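Local coordinates for DUF4848 domain-containing protein (Bacteroides thetaiotaomicron, PDB 4LB8), which is of unknown function but belongs to the DUF4848 family and is probably exported as a cell-envelope lipoprotein, at residues A[214-220]-A[268-274]; A[187-192]-A[260-264]; A[172-176]-A[278-284]. All blocks are in the same frame, centred on the assembly; numbering follows the deposited sequence.

Overall arrangement
All three contacts lie in the strand-rich part of the chain. Contact 1 pairs the two central strands of a four-stranded antiparallel sheet; contact 2 joins neighbouring strands of a larger antiparallel sheet, with about 16 Å between the two centres, strand 254-262 of contact 2 being followed in the chain by strand 268-275 of contact 1. Contact 3, centred about 13 Å from contact 1, ties strand 171-175 of the larger sheet to the loop that follows strand 268-275. Contacts 1 and 3 meet directly, through a salt bridge from Arg283 NE to Glu272 OE1 (2.8 Å). Contacts 2 and 3 stay about 12 Å apart at their nearest atoms, yet both touch the second subunit. No active site is known.

Contact 1: residues A[214-220]-A[268-274]; sequences HAKVNLR and TGTIEIW
His214 to Arg220 and Thr268 to Trp274 run antiparallel (175°) with their axes 4.6 Å apart, the backbone bonding in both directions at His214–Trp274, Lys216–Glu272 and Asn218–Thr270. With CG between the backbone N and the carbonyl carbon (chi1 70°), the Trp274 indole folds back over the opposing strand. His214 CB lies over one indole face, a CH-pi contact 3.4 Å from the centroid of the five-membered ring. The imidazole itself is slid aside, nearly parallel (22°) with little overlap, and its ND1 is hydrogen-bonded to Asp247. Lys216 CG meets the indole edge in plane, 4.0 Å from Trp274 CH2. Beyond it the lysine chain bends, bringing NZ into a salt bridge with Glu272 OE1 (3.2 Å), met on the syn side. Replacing Trp274 by an alanine is likely to uncover His214 CB and leave the Lys216 chain freer to turn. On the other face, Val217 CG2 and Ile271 CG2 lie side by side, 4.2 Å apart, and Ile271 packs on Leu183 of strand 179-188. Lys216 NZ also bonds to Tyr280 OH, and Glu272 OE1 also forms a salt bridge with Arg283. Several partners thus hold the charged pair on a partly exposed face, whereas the opposite face is apolar and buried.

Contact 2: residues A[187-192]-A[260-264]; sequences VSSGII and GRKLA
Ile192 and Gly190 bond across to residues 260-262: Ile192 N donates to Gly260 O at 2.9 Å, and Lys262 N donates to Gly190 O at the same length. Between these two bonds sits the non-hydrogen-bonded pair Ile191–Arg261, with Arg261 CA 3.1 Å from Gly190 O in a CA-H...O contact. The two side chains of this pair run alongside each other, pointing the same way. Ile191 turns at its second torsion (chi2 -69°), which lays CD1 against the aliphatic part of the arginine, 3.7 Å from Arg261 CG. Lys262 is met by two apolar groups. The Ile192 side chain crosses it at about a right angle, with CD1 4.0 Å from Lys262 CG, and farther along Val187 CG2 approaches Lys262 CD, also crosswise.

The polar ends are fixed by the next shell. Lys262 NZ bonds to Gln265 O and forms a salt bridge with the C-terminal carboxylate of Leu290, a residue that the side chains of Val187 and Ile192 also touch. Arg261 NH2 pairs with Glu223 of strand 222-226, while Tyr236 packs on both Ile191 and Arg261. Ser188 to Ile191 form a type I' turn, closed by Ile191 N to Ser188 O (3.0 Å); Ser188 N to Ile191 O (2.8 Å) completes the pair at the hairpin end. Gly190 takes a positive phi (95°) there, at which a CB would press on the preceding carbonyl oxygen. The second subunit comes close here, its Tyr120 packing on Ser188 and its Glu37 on Ile191.

The arrangement is a tight two-residue beta hairpin, strands 179-188 and 191-201, whose second strand is flanked by strand 254-262, so that three antiparallel strands lie side by side at this end of the larger sheet.

Contact 3: residues A[172-176]-A[278-284]; sequences AYSRQ and VPYDQRG
The side-chain amides of Gln176 and Gln282 meet with their planes 58° apart. Gln282 NE2 donates to Gln176 OE1 at 3.2 Å, arriving from above the carbonyl plane (37° out of it). Within the loop, the Arg283 guanidinium lies on the Tyr280 ring, NH1 3.5 Å above its plane and over its centre. At the guanidinium edge, in plane, is Tyr280 O, which NH1 reaches at 2.8 Å; Arg283 N bonds to this same oxygen from the opposite face of the carbonyl.

Ser174 OG, anti to the backbone N (chi1 -166°), is directed at the loop and donates to Gln282 O, a buried bond modelled very short, so its exact length is doubtful. Val278 CG1 packs beside it, 3.7 Å from Ser174 CB, and also touches Gln176 CG. At the far end Gly284 CA stands 3.1 Å from Tyr173 O, leaving no room for a CB. The bend is braced by Gln282 N bonding to Pro279 O at 2.8 Å.

Val163 of strand 161-163 packs against Ser174, Gln176 and Gln282. Gln176 NE2 makes a weak hydrogen bond to Gln282 OE1 of the second subunit, and Gln282 OE1 receives the reciprocal one from Gln176 NE2 of that subunit. The segment 278-284 is the connection of an antiparallel hairpin, strands 268-275 and 284-289, folded against a strand of the larger sheet; this is consistent with a beta sandwich whose two sheets are joined here, beside the subunit interface.

Contact 1: residues A[214-220]-A[268-274]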
loop_
_atom_site.group_PDB
_atom_site.type_symbol
_atom_site.label_atom_id
_atom_site.label_comp_id
_atom_site.label_asym_id
_atom_site.label_seq_id
_atom_site.Cartn_x
_atom_site.Cartn_y
_atom_site.Cartn_z
ATOM N N HIS A 214 -7.840 -18.108 4.140
ATOM C CA HIS A 214 -7.293 -18.822 2.994
ATOM C C HIS A 214 -5.802 -18.529 2.867
ATOM O O HIS A 214 -5.382 -17.378 2.745
ATOM C CB HIS A 214 -8.027 -18.422 1.713
ATOM C CG HIS A 214 -9.506 -18.647 1.739
ATOM N ND1 HIS A 214 -10.046 -19.926 1.706
ATOM C CD2 HIS A 214 -10.515 -17.747 1.766
ATOM C CE1 HIS A 214 -11.354 -19.759 1.741
ATOM N NE2 HIS A 214 -11.686 -18.465 1.746
ATOM N N ALA A 215 -5.010 -19.591 2.934
ATOM C CA ALA A 215 -3.570 -19.490 2.844
ATOM C C ALA A 215 -3.027 -20.524 1.888
ATOM O O ALA A 215 -3.661 -21.557 1.640
ATOM C CB ALA A 215 -2.947 -19.664 4.225
ATOM N N LYS A 216 -1.871 -20.194 1.319
ATOM C CA LYS A 216 -1.033 -20.982 0.433
ATOM C C LYS A 216 0.370 -20.966 1.054
ATOM O O LYS A 216 1.029 -19.924 1.128
ATOM C CB LYS A 216 -1.059 -20.409 -0.990
ATOM C CG LYS A 216 -2.119 -21.036 -1.886
ATOM C CD LYS A 216 -2.274 -20.281 -3.221
ATOM C CE LYS A 216 -1.219 -20.632 -4.260
ATOM N NZ LYS A 216 -1.029 -19.542 -5.264
ATOM N N VAL A 217 0.779 -22.103 1.578
ATOM C CA VAL A 217 2.025 -22.265 2.328
ATOM C C VAL A 217 2.987 -23.171 1.549
ATOM O O VAL A 217 2.599 -24.258 1.102
ATOM C CB VAL A 217 1.668 -22.863 3.729
ATOM C CG1 VAL A 217 2.907 -23.081 4.602
ATOM C CG2 VAL A 217 0.616 -22.021 4.455
ATOM N N ASN A 218 4.234 -22.726 1.375
ATOM C CA ASN A 218 5.260 -23.561 0.729
ATOM C C ASN A 218 6.534 -23.395 1.525
ATOM O O ASN A 218 7.241 -22.404 1.325
ATOM C CB ASN A 218 5.454 -23.217 -0.756
ATOM C CG ASN A 218 6.380 -24.159 -1.490
ATOM O OD1 ASN A 218 6.697 -25.266 -1.049
ATOM N ND2 ASN A 218 6.847 -23.728 -2.633
ATOM N N LEU A 219 6.791 -24.321 2.462
ATOM C CA LEU A 219 7.934 -24.203 3.367
ATOM C C LEU A 219 8.860 -25.402 3.365
ATOM O O LEU A 219 8.402 -26.541 3.297
ATOM C CB LEU A 219 7.466 -23.968 4.825
ATOM C CG LEU A 219 6.596 -22.745 5.118
ATOM C CD1 LEU A 219 6.186 -22.706 6.591
ATOM C CD2 LEU A 219 7.287 -21.471 4.722
ATOM N N ARG A 220 10.168 -25.123 3.516
ATOM C CA ARG A 220 11.229 -26.130 3.627
ATOM C C ARG A 220 11.566 -26.357 5.093
ATOM O O ARG A 220 11.567 -25.400 5.867
ATOM C CB ARG A 220 12.485 -25.713 2.845
ATOM C CG ARG A 220 12.496 -26.213 1.407
ATOM C CD ARG A 220 13.342 -25.350 0.476
ATOM N NE ARG A 220 13.412 -23.916 0.828
ATOM C CZ ARG A 220 12.552 -22.968 0.441
ATOM N NH1 ARG A 220 11.481 -23.286 -0.281
ATOM N NH2 ARG A 220 12.741 -21.703 0.799
ATOM N N THR A 268 12.395 -22.094 5.889
ATOM C CA THR A 268 12.282 -21.048 4.882
ATOM C C THR A 268 11.174 -21.384 3.877
ATOM O O THR A 268 10.684 -22.503 3.838
ATOM C CB THR A 268 13.646 -20.845 4.207
ATOM O OG1 THR A 268 13.966 -22.017 3.478
ATOM C CG2 THR A 268 14.780 -20.557 5.208
ATOM N N GLY A 269 10.773 -20.394 3.101
ATOM C CA GLY A 269 9.747 -20.513 2.081
ATOM C C GLY A 269 8.882 -19.277 2.000
ATOM O O GLY A 269 9.307 -18.182 2.392
ATOM N N THR A 270 7.655 -19.448 1.479
ATOM C CA THR A 270 6.680 -18.361 1.312
ATOM C C THR A 270 5.286 -18.694 1.895
ATOM O O THR A 270 4.899 -19.865 2.016
ATOM C CB THR A 270 6.519 -17.996 -0.185
ATOM O OG1 THR A 270 5.941 -19.084 -0.937
ATOM C CG2 THR A 270 7.819 -17.511 -0.821
ATOM N N ILE A 271 4.543 -17.640 2.237
ATOM C CA ILE A 271 3.144 -17.688 2.668
ATOM C C ILE A 271 2.363 -16.614 1.891
ATOM O O ILE A 271 2.912 -15.546 1.553
ATOM C CB ILE A 271 2.920 -17.564 4.195
ATOM C CG1 ILE A 271 3.611 -16.293 4.778
ATOM C CG2 ILE A 271 3.338 -18.866 4.905
ATOM C CD1 ILE A 271 3.024 -15.708 6.089
ATOM N N GLU A 272 1.098 -16.942 1.582
ATOM C CA GLU A 272 0.103 -16.095 0.924
ATOM C C GLU A 272 -1.178 -16.178 1.742
ATOM O O GLU A 272 -1.584 -17.289 2.115
ATOM C CB GLU A 272 -0.154 -16.540 -0.522
ATOM C CG GLU A 272 1.026 -16.369 -1.453
ATOM C CD GLU A 272 0.878 -17.151 -2.736
ATOM O OE1 GLU A 272 -0.245 -17.172 -3.287
ATOM O OE2 GLU A 272 1.873 -17.761 -3.183
ATOM N N ILE A 273 -1.807 -15.010 2.029
ATOM C CA ILE A 273 -3.018 -14.905 2.851
ATOM C C ILE A 273 -4.073 -14.023 2.180
ATOM O O ILE A 273 -3.767 -12.914 1.718
ATOM C CB ILE A 273 -2.656 -14.369 4.291
ATOM C CG1 ILE A 273 -3.834 -14.419 5.308
ATOM C CG2 ILE A 273 -2.038 -12.969 4.259
ATOM C CD1 ILE A 273 -4.273 -15.866 5.836
ATOM N N TRP A 274 -5.326 -14.509 2.184
ATOM C CA TRP A 274 -6.528 -13.785 1.767
ATOM C C TRP A 274 -7.708 -14.300 2.631
ATOM O O TRP A 274 -7.481 -15.106 3.529
ATOM C CB TRP A 274 -6.789 -13.829 0.245
ATOM C CG TRP A 274 -7.210 -15.162 -0.314
ATOM C CD1 TRP A 274 -8.471 -15.541 -0.671
ATOM C CD2 TRP A 274 -6.348 -16.260 -0.658
ATOM N NE1 TRP A 274 -8.462 -16.834 -1.147
ATOM C CE2 TRP A 274 -7.169 -17.290 -1.177
ATOM C CE3 TRP A 274 -4.956 -16.485 -0.557
ATOM C CZ2 TRP A 274 -6.654 -18.538 -1.556
ATOM C CZ3 TRP A 274 -4.444 -17.707 -0.985
ATOM C CH2 TRP A 274 -5.290 -18.716 -1.470
HETATM O O HOH W 1 3.229 -19.713 -0.816
#

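Contact 2: residues A[187-192]-A[260-264]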
loop_
_atom_site.group_PDB
_atom_site.type_symbol
_atom_site.label_atom_id
_atom_site.label_comp_id
_atom_site.label_asym_id
_atom_site.label_seq_id
_atom_site.Cartn_x
_atom_site.Cartn_y
_atom_site.Cartn_z
ATOM N N VAL A 187 8.474 -18.223 16.227
ATOM C CA VAL A 187 8.897 -19.578 16.607
ATOM C C VAL A 187 9.517 -19.574 18.005
ATOM O O VAL A 187 10.381 -18.741 18.308
ATOM C CB VAL A 187 9.831 -20.242 15.532
ATOM C CG1 VAL A 187 11.156 -19.484 15.355
ATOM C CG2 VAL A 187 10.053 -21.731 15.803
ATOM N N SER A 188 9.080 -20.528 18.836
ATOM C CA SER A 188 9.566 -20.749 20.208
ATOM C C SER A 188 10.007 -22.174 20.346
ATOM O O SER A 188 9.155 -23.073 20.380
ATOM C CB SER A 188 8.458 -20.448 21.218
ATOM O OG SER A 188 8.834 -20.631 22.572
ATOM N N SER A 189 11.328 -22.403 20.393
ATOM C CA SER A 189 11.922 -23.740 20.582
ATOM C C SER A 189 11.493 -24.776 19.531
ATOM O O SER A 189 11.349 -25.953 19.852
ATOM C CB SER A 189 11.609 -24.276 21.975
ATOM O OG SER A 189 12.265 -23.494 22.956
ATOM N N GLY A 190 11.364 -24.343 18.283
ATOM C CA GLY A 190 11.003 -25.213 17.180
ATOM C C GLY A 190 9.527 -25.189 16.895
ATOM O O GLY A 190 9.127 -25.607 15.809
ATOM N N ILE A 191 8.700 -24.699 17.867
ATOM C CA ILE A 191 7.226 -24.585 17.748
ATOM C C ILE A 191 6.903 -23.275 17.068
ATOM O O ILE A 191 7.240 -22.212 17.594
ATOM C CB ILE A 191 6.492 -24.705 19.126
ATOM C CG1 ILE A 191 6.896 -25.981 19.937
ATOM C CG2 ILE A 191 4.954 -24.507 19.001
ATOM C CD1 ILE A 191 6.443 -27.294 19.398
ATOM N N ILE A 192 6.248 -23.359 15.907
ATOM C CA ILE A 192 5.839 -22.213 15.098
ATOM C C ILE A 192 4.418 -21.793 15.501
ATOM O O ILE A 192 3.496 -22.609 15.470
ATOM C CB ILE A 192 5.977 -22.518 13.563
ATOM C CG1 ILE A 192 7.458 -22.910 13.221
ATOM C CG2 ILE A 192 5.546 -21.290 12.730
ATOM C CD1 ILE A 192 7.703 -23.560 11.928
ATOM N N GLY A 260 3.005 -25.239 13.128
ATOM C CA GLY A 260 3.789 -26.425 12.865
ATOM C C GLY A 260 5.037 -26.437 13.706
ATOM O O GLY A 260 5.110 -25.754 14.728
ATOM N N ARG A 261 6.018 -27.229 13.281
ATOM C CA ARG A 261 7.334 -27.330 13.907
ATOM C C ARG A 261 8.419 -27.294 12.861
ATOM O O ARG A 261 8.180 -27.689 11.717
ATOM C CB ARG A 261 7.487 -28.653 14.680
ATOM C CG ARG A 261 6.819 -28.734 16.029
ATOM C CD ARG A 261 7.257 -29.967 16.805
ATOM N NE ARG A 261 6.961 -31.230 16.115
ATOM C CZ ARG A 261 7.014 -32.430 16.690
ATOM N NH1 ARG A 261 7.303 -32.543 17.981
ATOM N NH2 ARG A 261 6.748 -33.523 15.987
ATOM N N LYS A 262 9.634 -26.926 13.277
ATOM C CA LYS A 262 10.834 -26.991 12.458
ATOM C C LYS A 262 11.434 -28.428 12.507
ATOM O O LYS A 262 11.586 -29.022 13.588
ATOM C CB LYS A 262 11.870 -25.978 12.949
ATOM C CG LYS A 262 11.515 -24.521 12.690
ATOM C CD LYS A 262 12.549 -23.597 13.316
ATOM C CE LYS A 262 13.927 -23.778 12.725
ATOM N NZ LYS A 262 14.924 -22.880 13.351
ATOM N N LEU A 263 11.777 -28.962 11.329
ATOM C CA LEU A 263 12.414 -30.265 11.174
ATOM C C LEU A 263 13.921 -30.107 11.078
ATOM O O LEU A 263 14.659 -31.050 11.343
ATOM C CB LEU A 263 11.911 -30.984 9.904
ATOM C CG LEU A 263 10.439 -31.334 9.791
ATOM C CD1 LEU A 263 10.131 -31.786 8.390
ATOM C CD2 LEU A 263 10.050 -32.431 10.772
ATOM N N ALA A 264 14.374 -28.928 10.653
ATOM C CA ALA A 264 15.781 -28.611 10.451
ATOM C C ALA A 264 16.203 -27.333 11.209
ATOM O O ALA A 264 15.428 -26.772 11.986
ATOM C CB ALA A 264 16.043 -28.445 8.952
#

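Contact 3: residues A[172-176]-A[278-284]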
loop_
_atom_site.group_PDB
_atom_site.type_symbol
_atom_site.label_atom_id
_atom_site.label_comp_id
_atom_site.label_asym_id
_atom_site.label_seq_id
_atom_site.Cartn_x
_atom_site.Cartn_y
_atom_site.Cartn_z
ATOM N N ALA A 172 2.473 -11.545 6.590
ATOM C CA ALA A 172 1.778 -11.297 5.330
ATOM C C ALA A 172 0.476 -10.626 5.632
ATOM O O ALA A 172 -0.189 -10.992 6.609
ATOM C CB ALA A 172 1.561 -12.587 4.559
ATOM N N TYR A 173 0.138 -9.584 4.855
ATOM C CA TYR A 173 -1.089 -8.843 5.077
ATOM C C TYR A 173 -1.674 -8.338 3.779
ATOM O O TYR A 173 -0.997 -8.257 2.754
ATOM C CB TYR A 173 -0.863 -7.655 6.064
ATOM C CG TYR A 173 0.147 -6.624 5.594
ATOM C CD1 TYR A 173 -0.229 -5.581 4.744
ATOM C CD2 TYR A 173 1.483 -6.690 5.995
ATOM C CE1 TYR A 173 0.704 -4.653 4.275
ATOM C CE2 TYR A 173 2.423 -5.748 5.552
ATOM C CZ TYR A 173 2.031 -4.740 4.678
ATOM O OH TYR A 173 2.962 -3.830 4.211
ATOM N N SER A 174 -2.945 -7.927 3.860
ATOM C CA SER A 174 -3.673 -7.258 2.810
ATOM C C SER A 174 -4.699 -6.359 3.464
ATOM O O SER A 174 -5.619 -6.854 4.106
ATOM C CB SER A 174 -4.301 -8.252 1.854
ATOM O OG SER A 174 -4.734 -7.583 0.682
ATOM N N ARG A 175 -4.452 -5.040 3.449
ATOM C CA ARG A 175 -5.412 -4.089 4.005
ATOM C C ARG A 175 -6.124 -3.433 2.847
ATOM O O ARG A 175 -5.498 -2.761 2.037
ATOM C CB ARG A 175 -4.777 -3.047 4.932
ATOM C CG ARG A 175 -5.828 -2.049 5.469
ATOM C CD ARG A 175 -5.244 -0.906 6.279
ATOM N NE ARG A 175 -4.959 0.225 5.403
ATOM C CZ ARG A 175 -3.743 0.575 5.013
ATOM N NH1 ARG A 175 -2.679 -0.081 5.464
ATOM N NH2 ARG A 175 -3.574 1.598 4.201
ATOM N N GLN A 176 -7.412 -3.667 2.738
ATOM C CA GLN A 176 -8.178 -3.095 1.648
ATOM C C GLN A 176 -8.995 -1.901 2.172
ATOM O O GLN A 176 -8.729 -1.420 3.262
ATOM C CB GLN A 176 -9.031 -4.191 0.967
ATOM C CG GLN A 176 -8.180 -5.268 0.269
ATOM C CD GLN A 176 -7.291 -4.713 -0.836
ATOM O OE1 GLN A 176 -6.076 -4.914 -0.826
ATOM N NE2 GLN A 176 -7.868 -3.977 -1.802
ATOM N N VAL A 278 -11.282 -10.372 1.600
ATOM C CA VAL A 278 -10.118 -9.937 0.810
ATOM C C VAL A 278 -9.921 -10.953 -0.322
ATOM O O VAL A 278 -9.602 -12.094 -0.052
ATOM C CB VAL A 278 -8.833 -9.672 1.651
ATOM C CG1 VAL A 278 -7.684 -9.225 0.765
ATOM C CG2 VAL A 278 -9.085 -8.611 2.717
ATOM N N PRO A 279 -10.178 -10.579 -1.594
ATOM C CA PRO A 279 -10.131 -11.581 -2.690
ATOM C C PRO A 279 -8.730 -12.084 -3.020
ATOM O O PRO A 279 -7.771 -11.358 -2.817
ATOM C CB PRO A 279 -10.726 -10.816 -3.886
ATOM C CG PRO A 279 -10.488 -9.387 -3.563
ATOM C CD PRO A 279 -10.636 -9.260 -2.088
ATOM N N TYR A 280 -8.626 -13.297 -3.576
ATOM C CA TYR A 280 -7.369 -13.978 -3.929
ATOM C C TYR A 280 -6.412 -13.042 -4.696
ATOM O O TYR A 280 -5.232 -12.972 -4.372
ATOM C CB TYR A 280 -7.666 -15.269 -4.731
ATOM C CG TYR A 280 -6.444 -15.968 -5.289
ATOM C CD1 TYR A 280 -5.660 -16.796 -4.489
ATOM C CD2 TYR A 280 -6.093 -15.833 -6.627
ATOM C CE1 TYR A 280 -4.539 -17.450 -5.004
ATOM C CE2 TYR A 280 -4.987 -16.495 -7.157
ATOM C CZ TYR A 280 -4.209 -17.299 -6.341
ATOM O OH TYR A 280 -3.103 -17.916 -6.875
ATOM N N ASP A 281 -6.931 -12.283 -5.650
ATOM C CA ASP A 281 -6.187 -11.298 -6.441
ATOM C C ASP A 281 -5.388 -10.340 -5.539
ATOM O O ASP A 281 -4.246 -9.974 -5.851
ATOM C CB ASP A 281 -7.218 -10.521 -7.290
ATOM C CG ASP A 281 -6.767 -9.234 -7.906
ATOM O OD1 ASP A 281 -6.130 -9.286 -8.976
ATOM O OD2 ASP A 281 -7.129 -8.161 -7.368
ATOM N N GLN A 282 -5.997 -9.944 -4.423
ATOM C CA GLN A 282 -5.423 -8.986 -3.498
ATOM C C GLN A 282 -4.721 -9.666 -2.300
ATOM O O GLN A 282 -4.383 -8.982 -1.318
ATOM C CB GLN A 282 -6.521 -8.018 -3.032
ATOM C CG GLN A 282 -6.920 -6.973 -4.095
ATOM C CD GLN A 282 -5.743 -6.161 -4.631
ATOM O OE1 GLN A 282 -5.475 -6.109 -5.836
ATOM N NE2 GLN A 282 -5.005 -5.515 -3.758
ATOM N N ARG A 283 -4.416 -10.985 -2.410
ATOM C CA ARG A 283 -3.730 -11.712 -1.335
ATOM C C ARG A 283 -2.346 -11.144 -1.032
ATOM O O ARG A 283 -1.614 -10.762 -1.945
ATOM C CB ARG A 283 -3.631 -13.219 -1.639
ATOM C CG ARG A 283 -2.528 -13.615 -2.597
ATOM C CD ARG A 283 -2.802 -14.960 -3.215
ATOM N NE ARG A 283 -1.936 -15.241 -4.362
ATOM C CZ ARG A 283 -2.062 -14.699 -5.572
ATOM N NH1 ARG A 283 -3.018 -13.808 -5.816
ATOM N NH2 ARG A 283 -1.223 -15.035 -6.543
ATOM N N GLY A 284 -2.031 -11.085 0.258
ATOM C CA GLY A 284 -0.749 -10.652 0.795
ATOM C C GLY A 284 0.267 -11.769 0.817
ATOM O O GLY A 284 -0.082 -12.914 1.075
#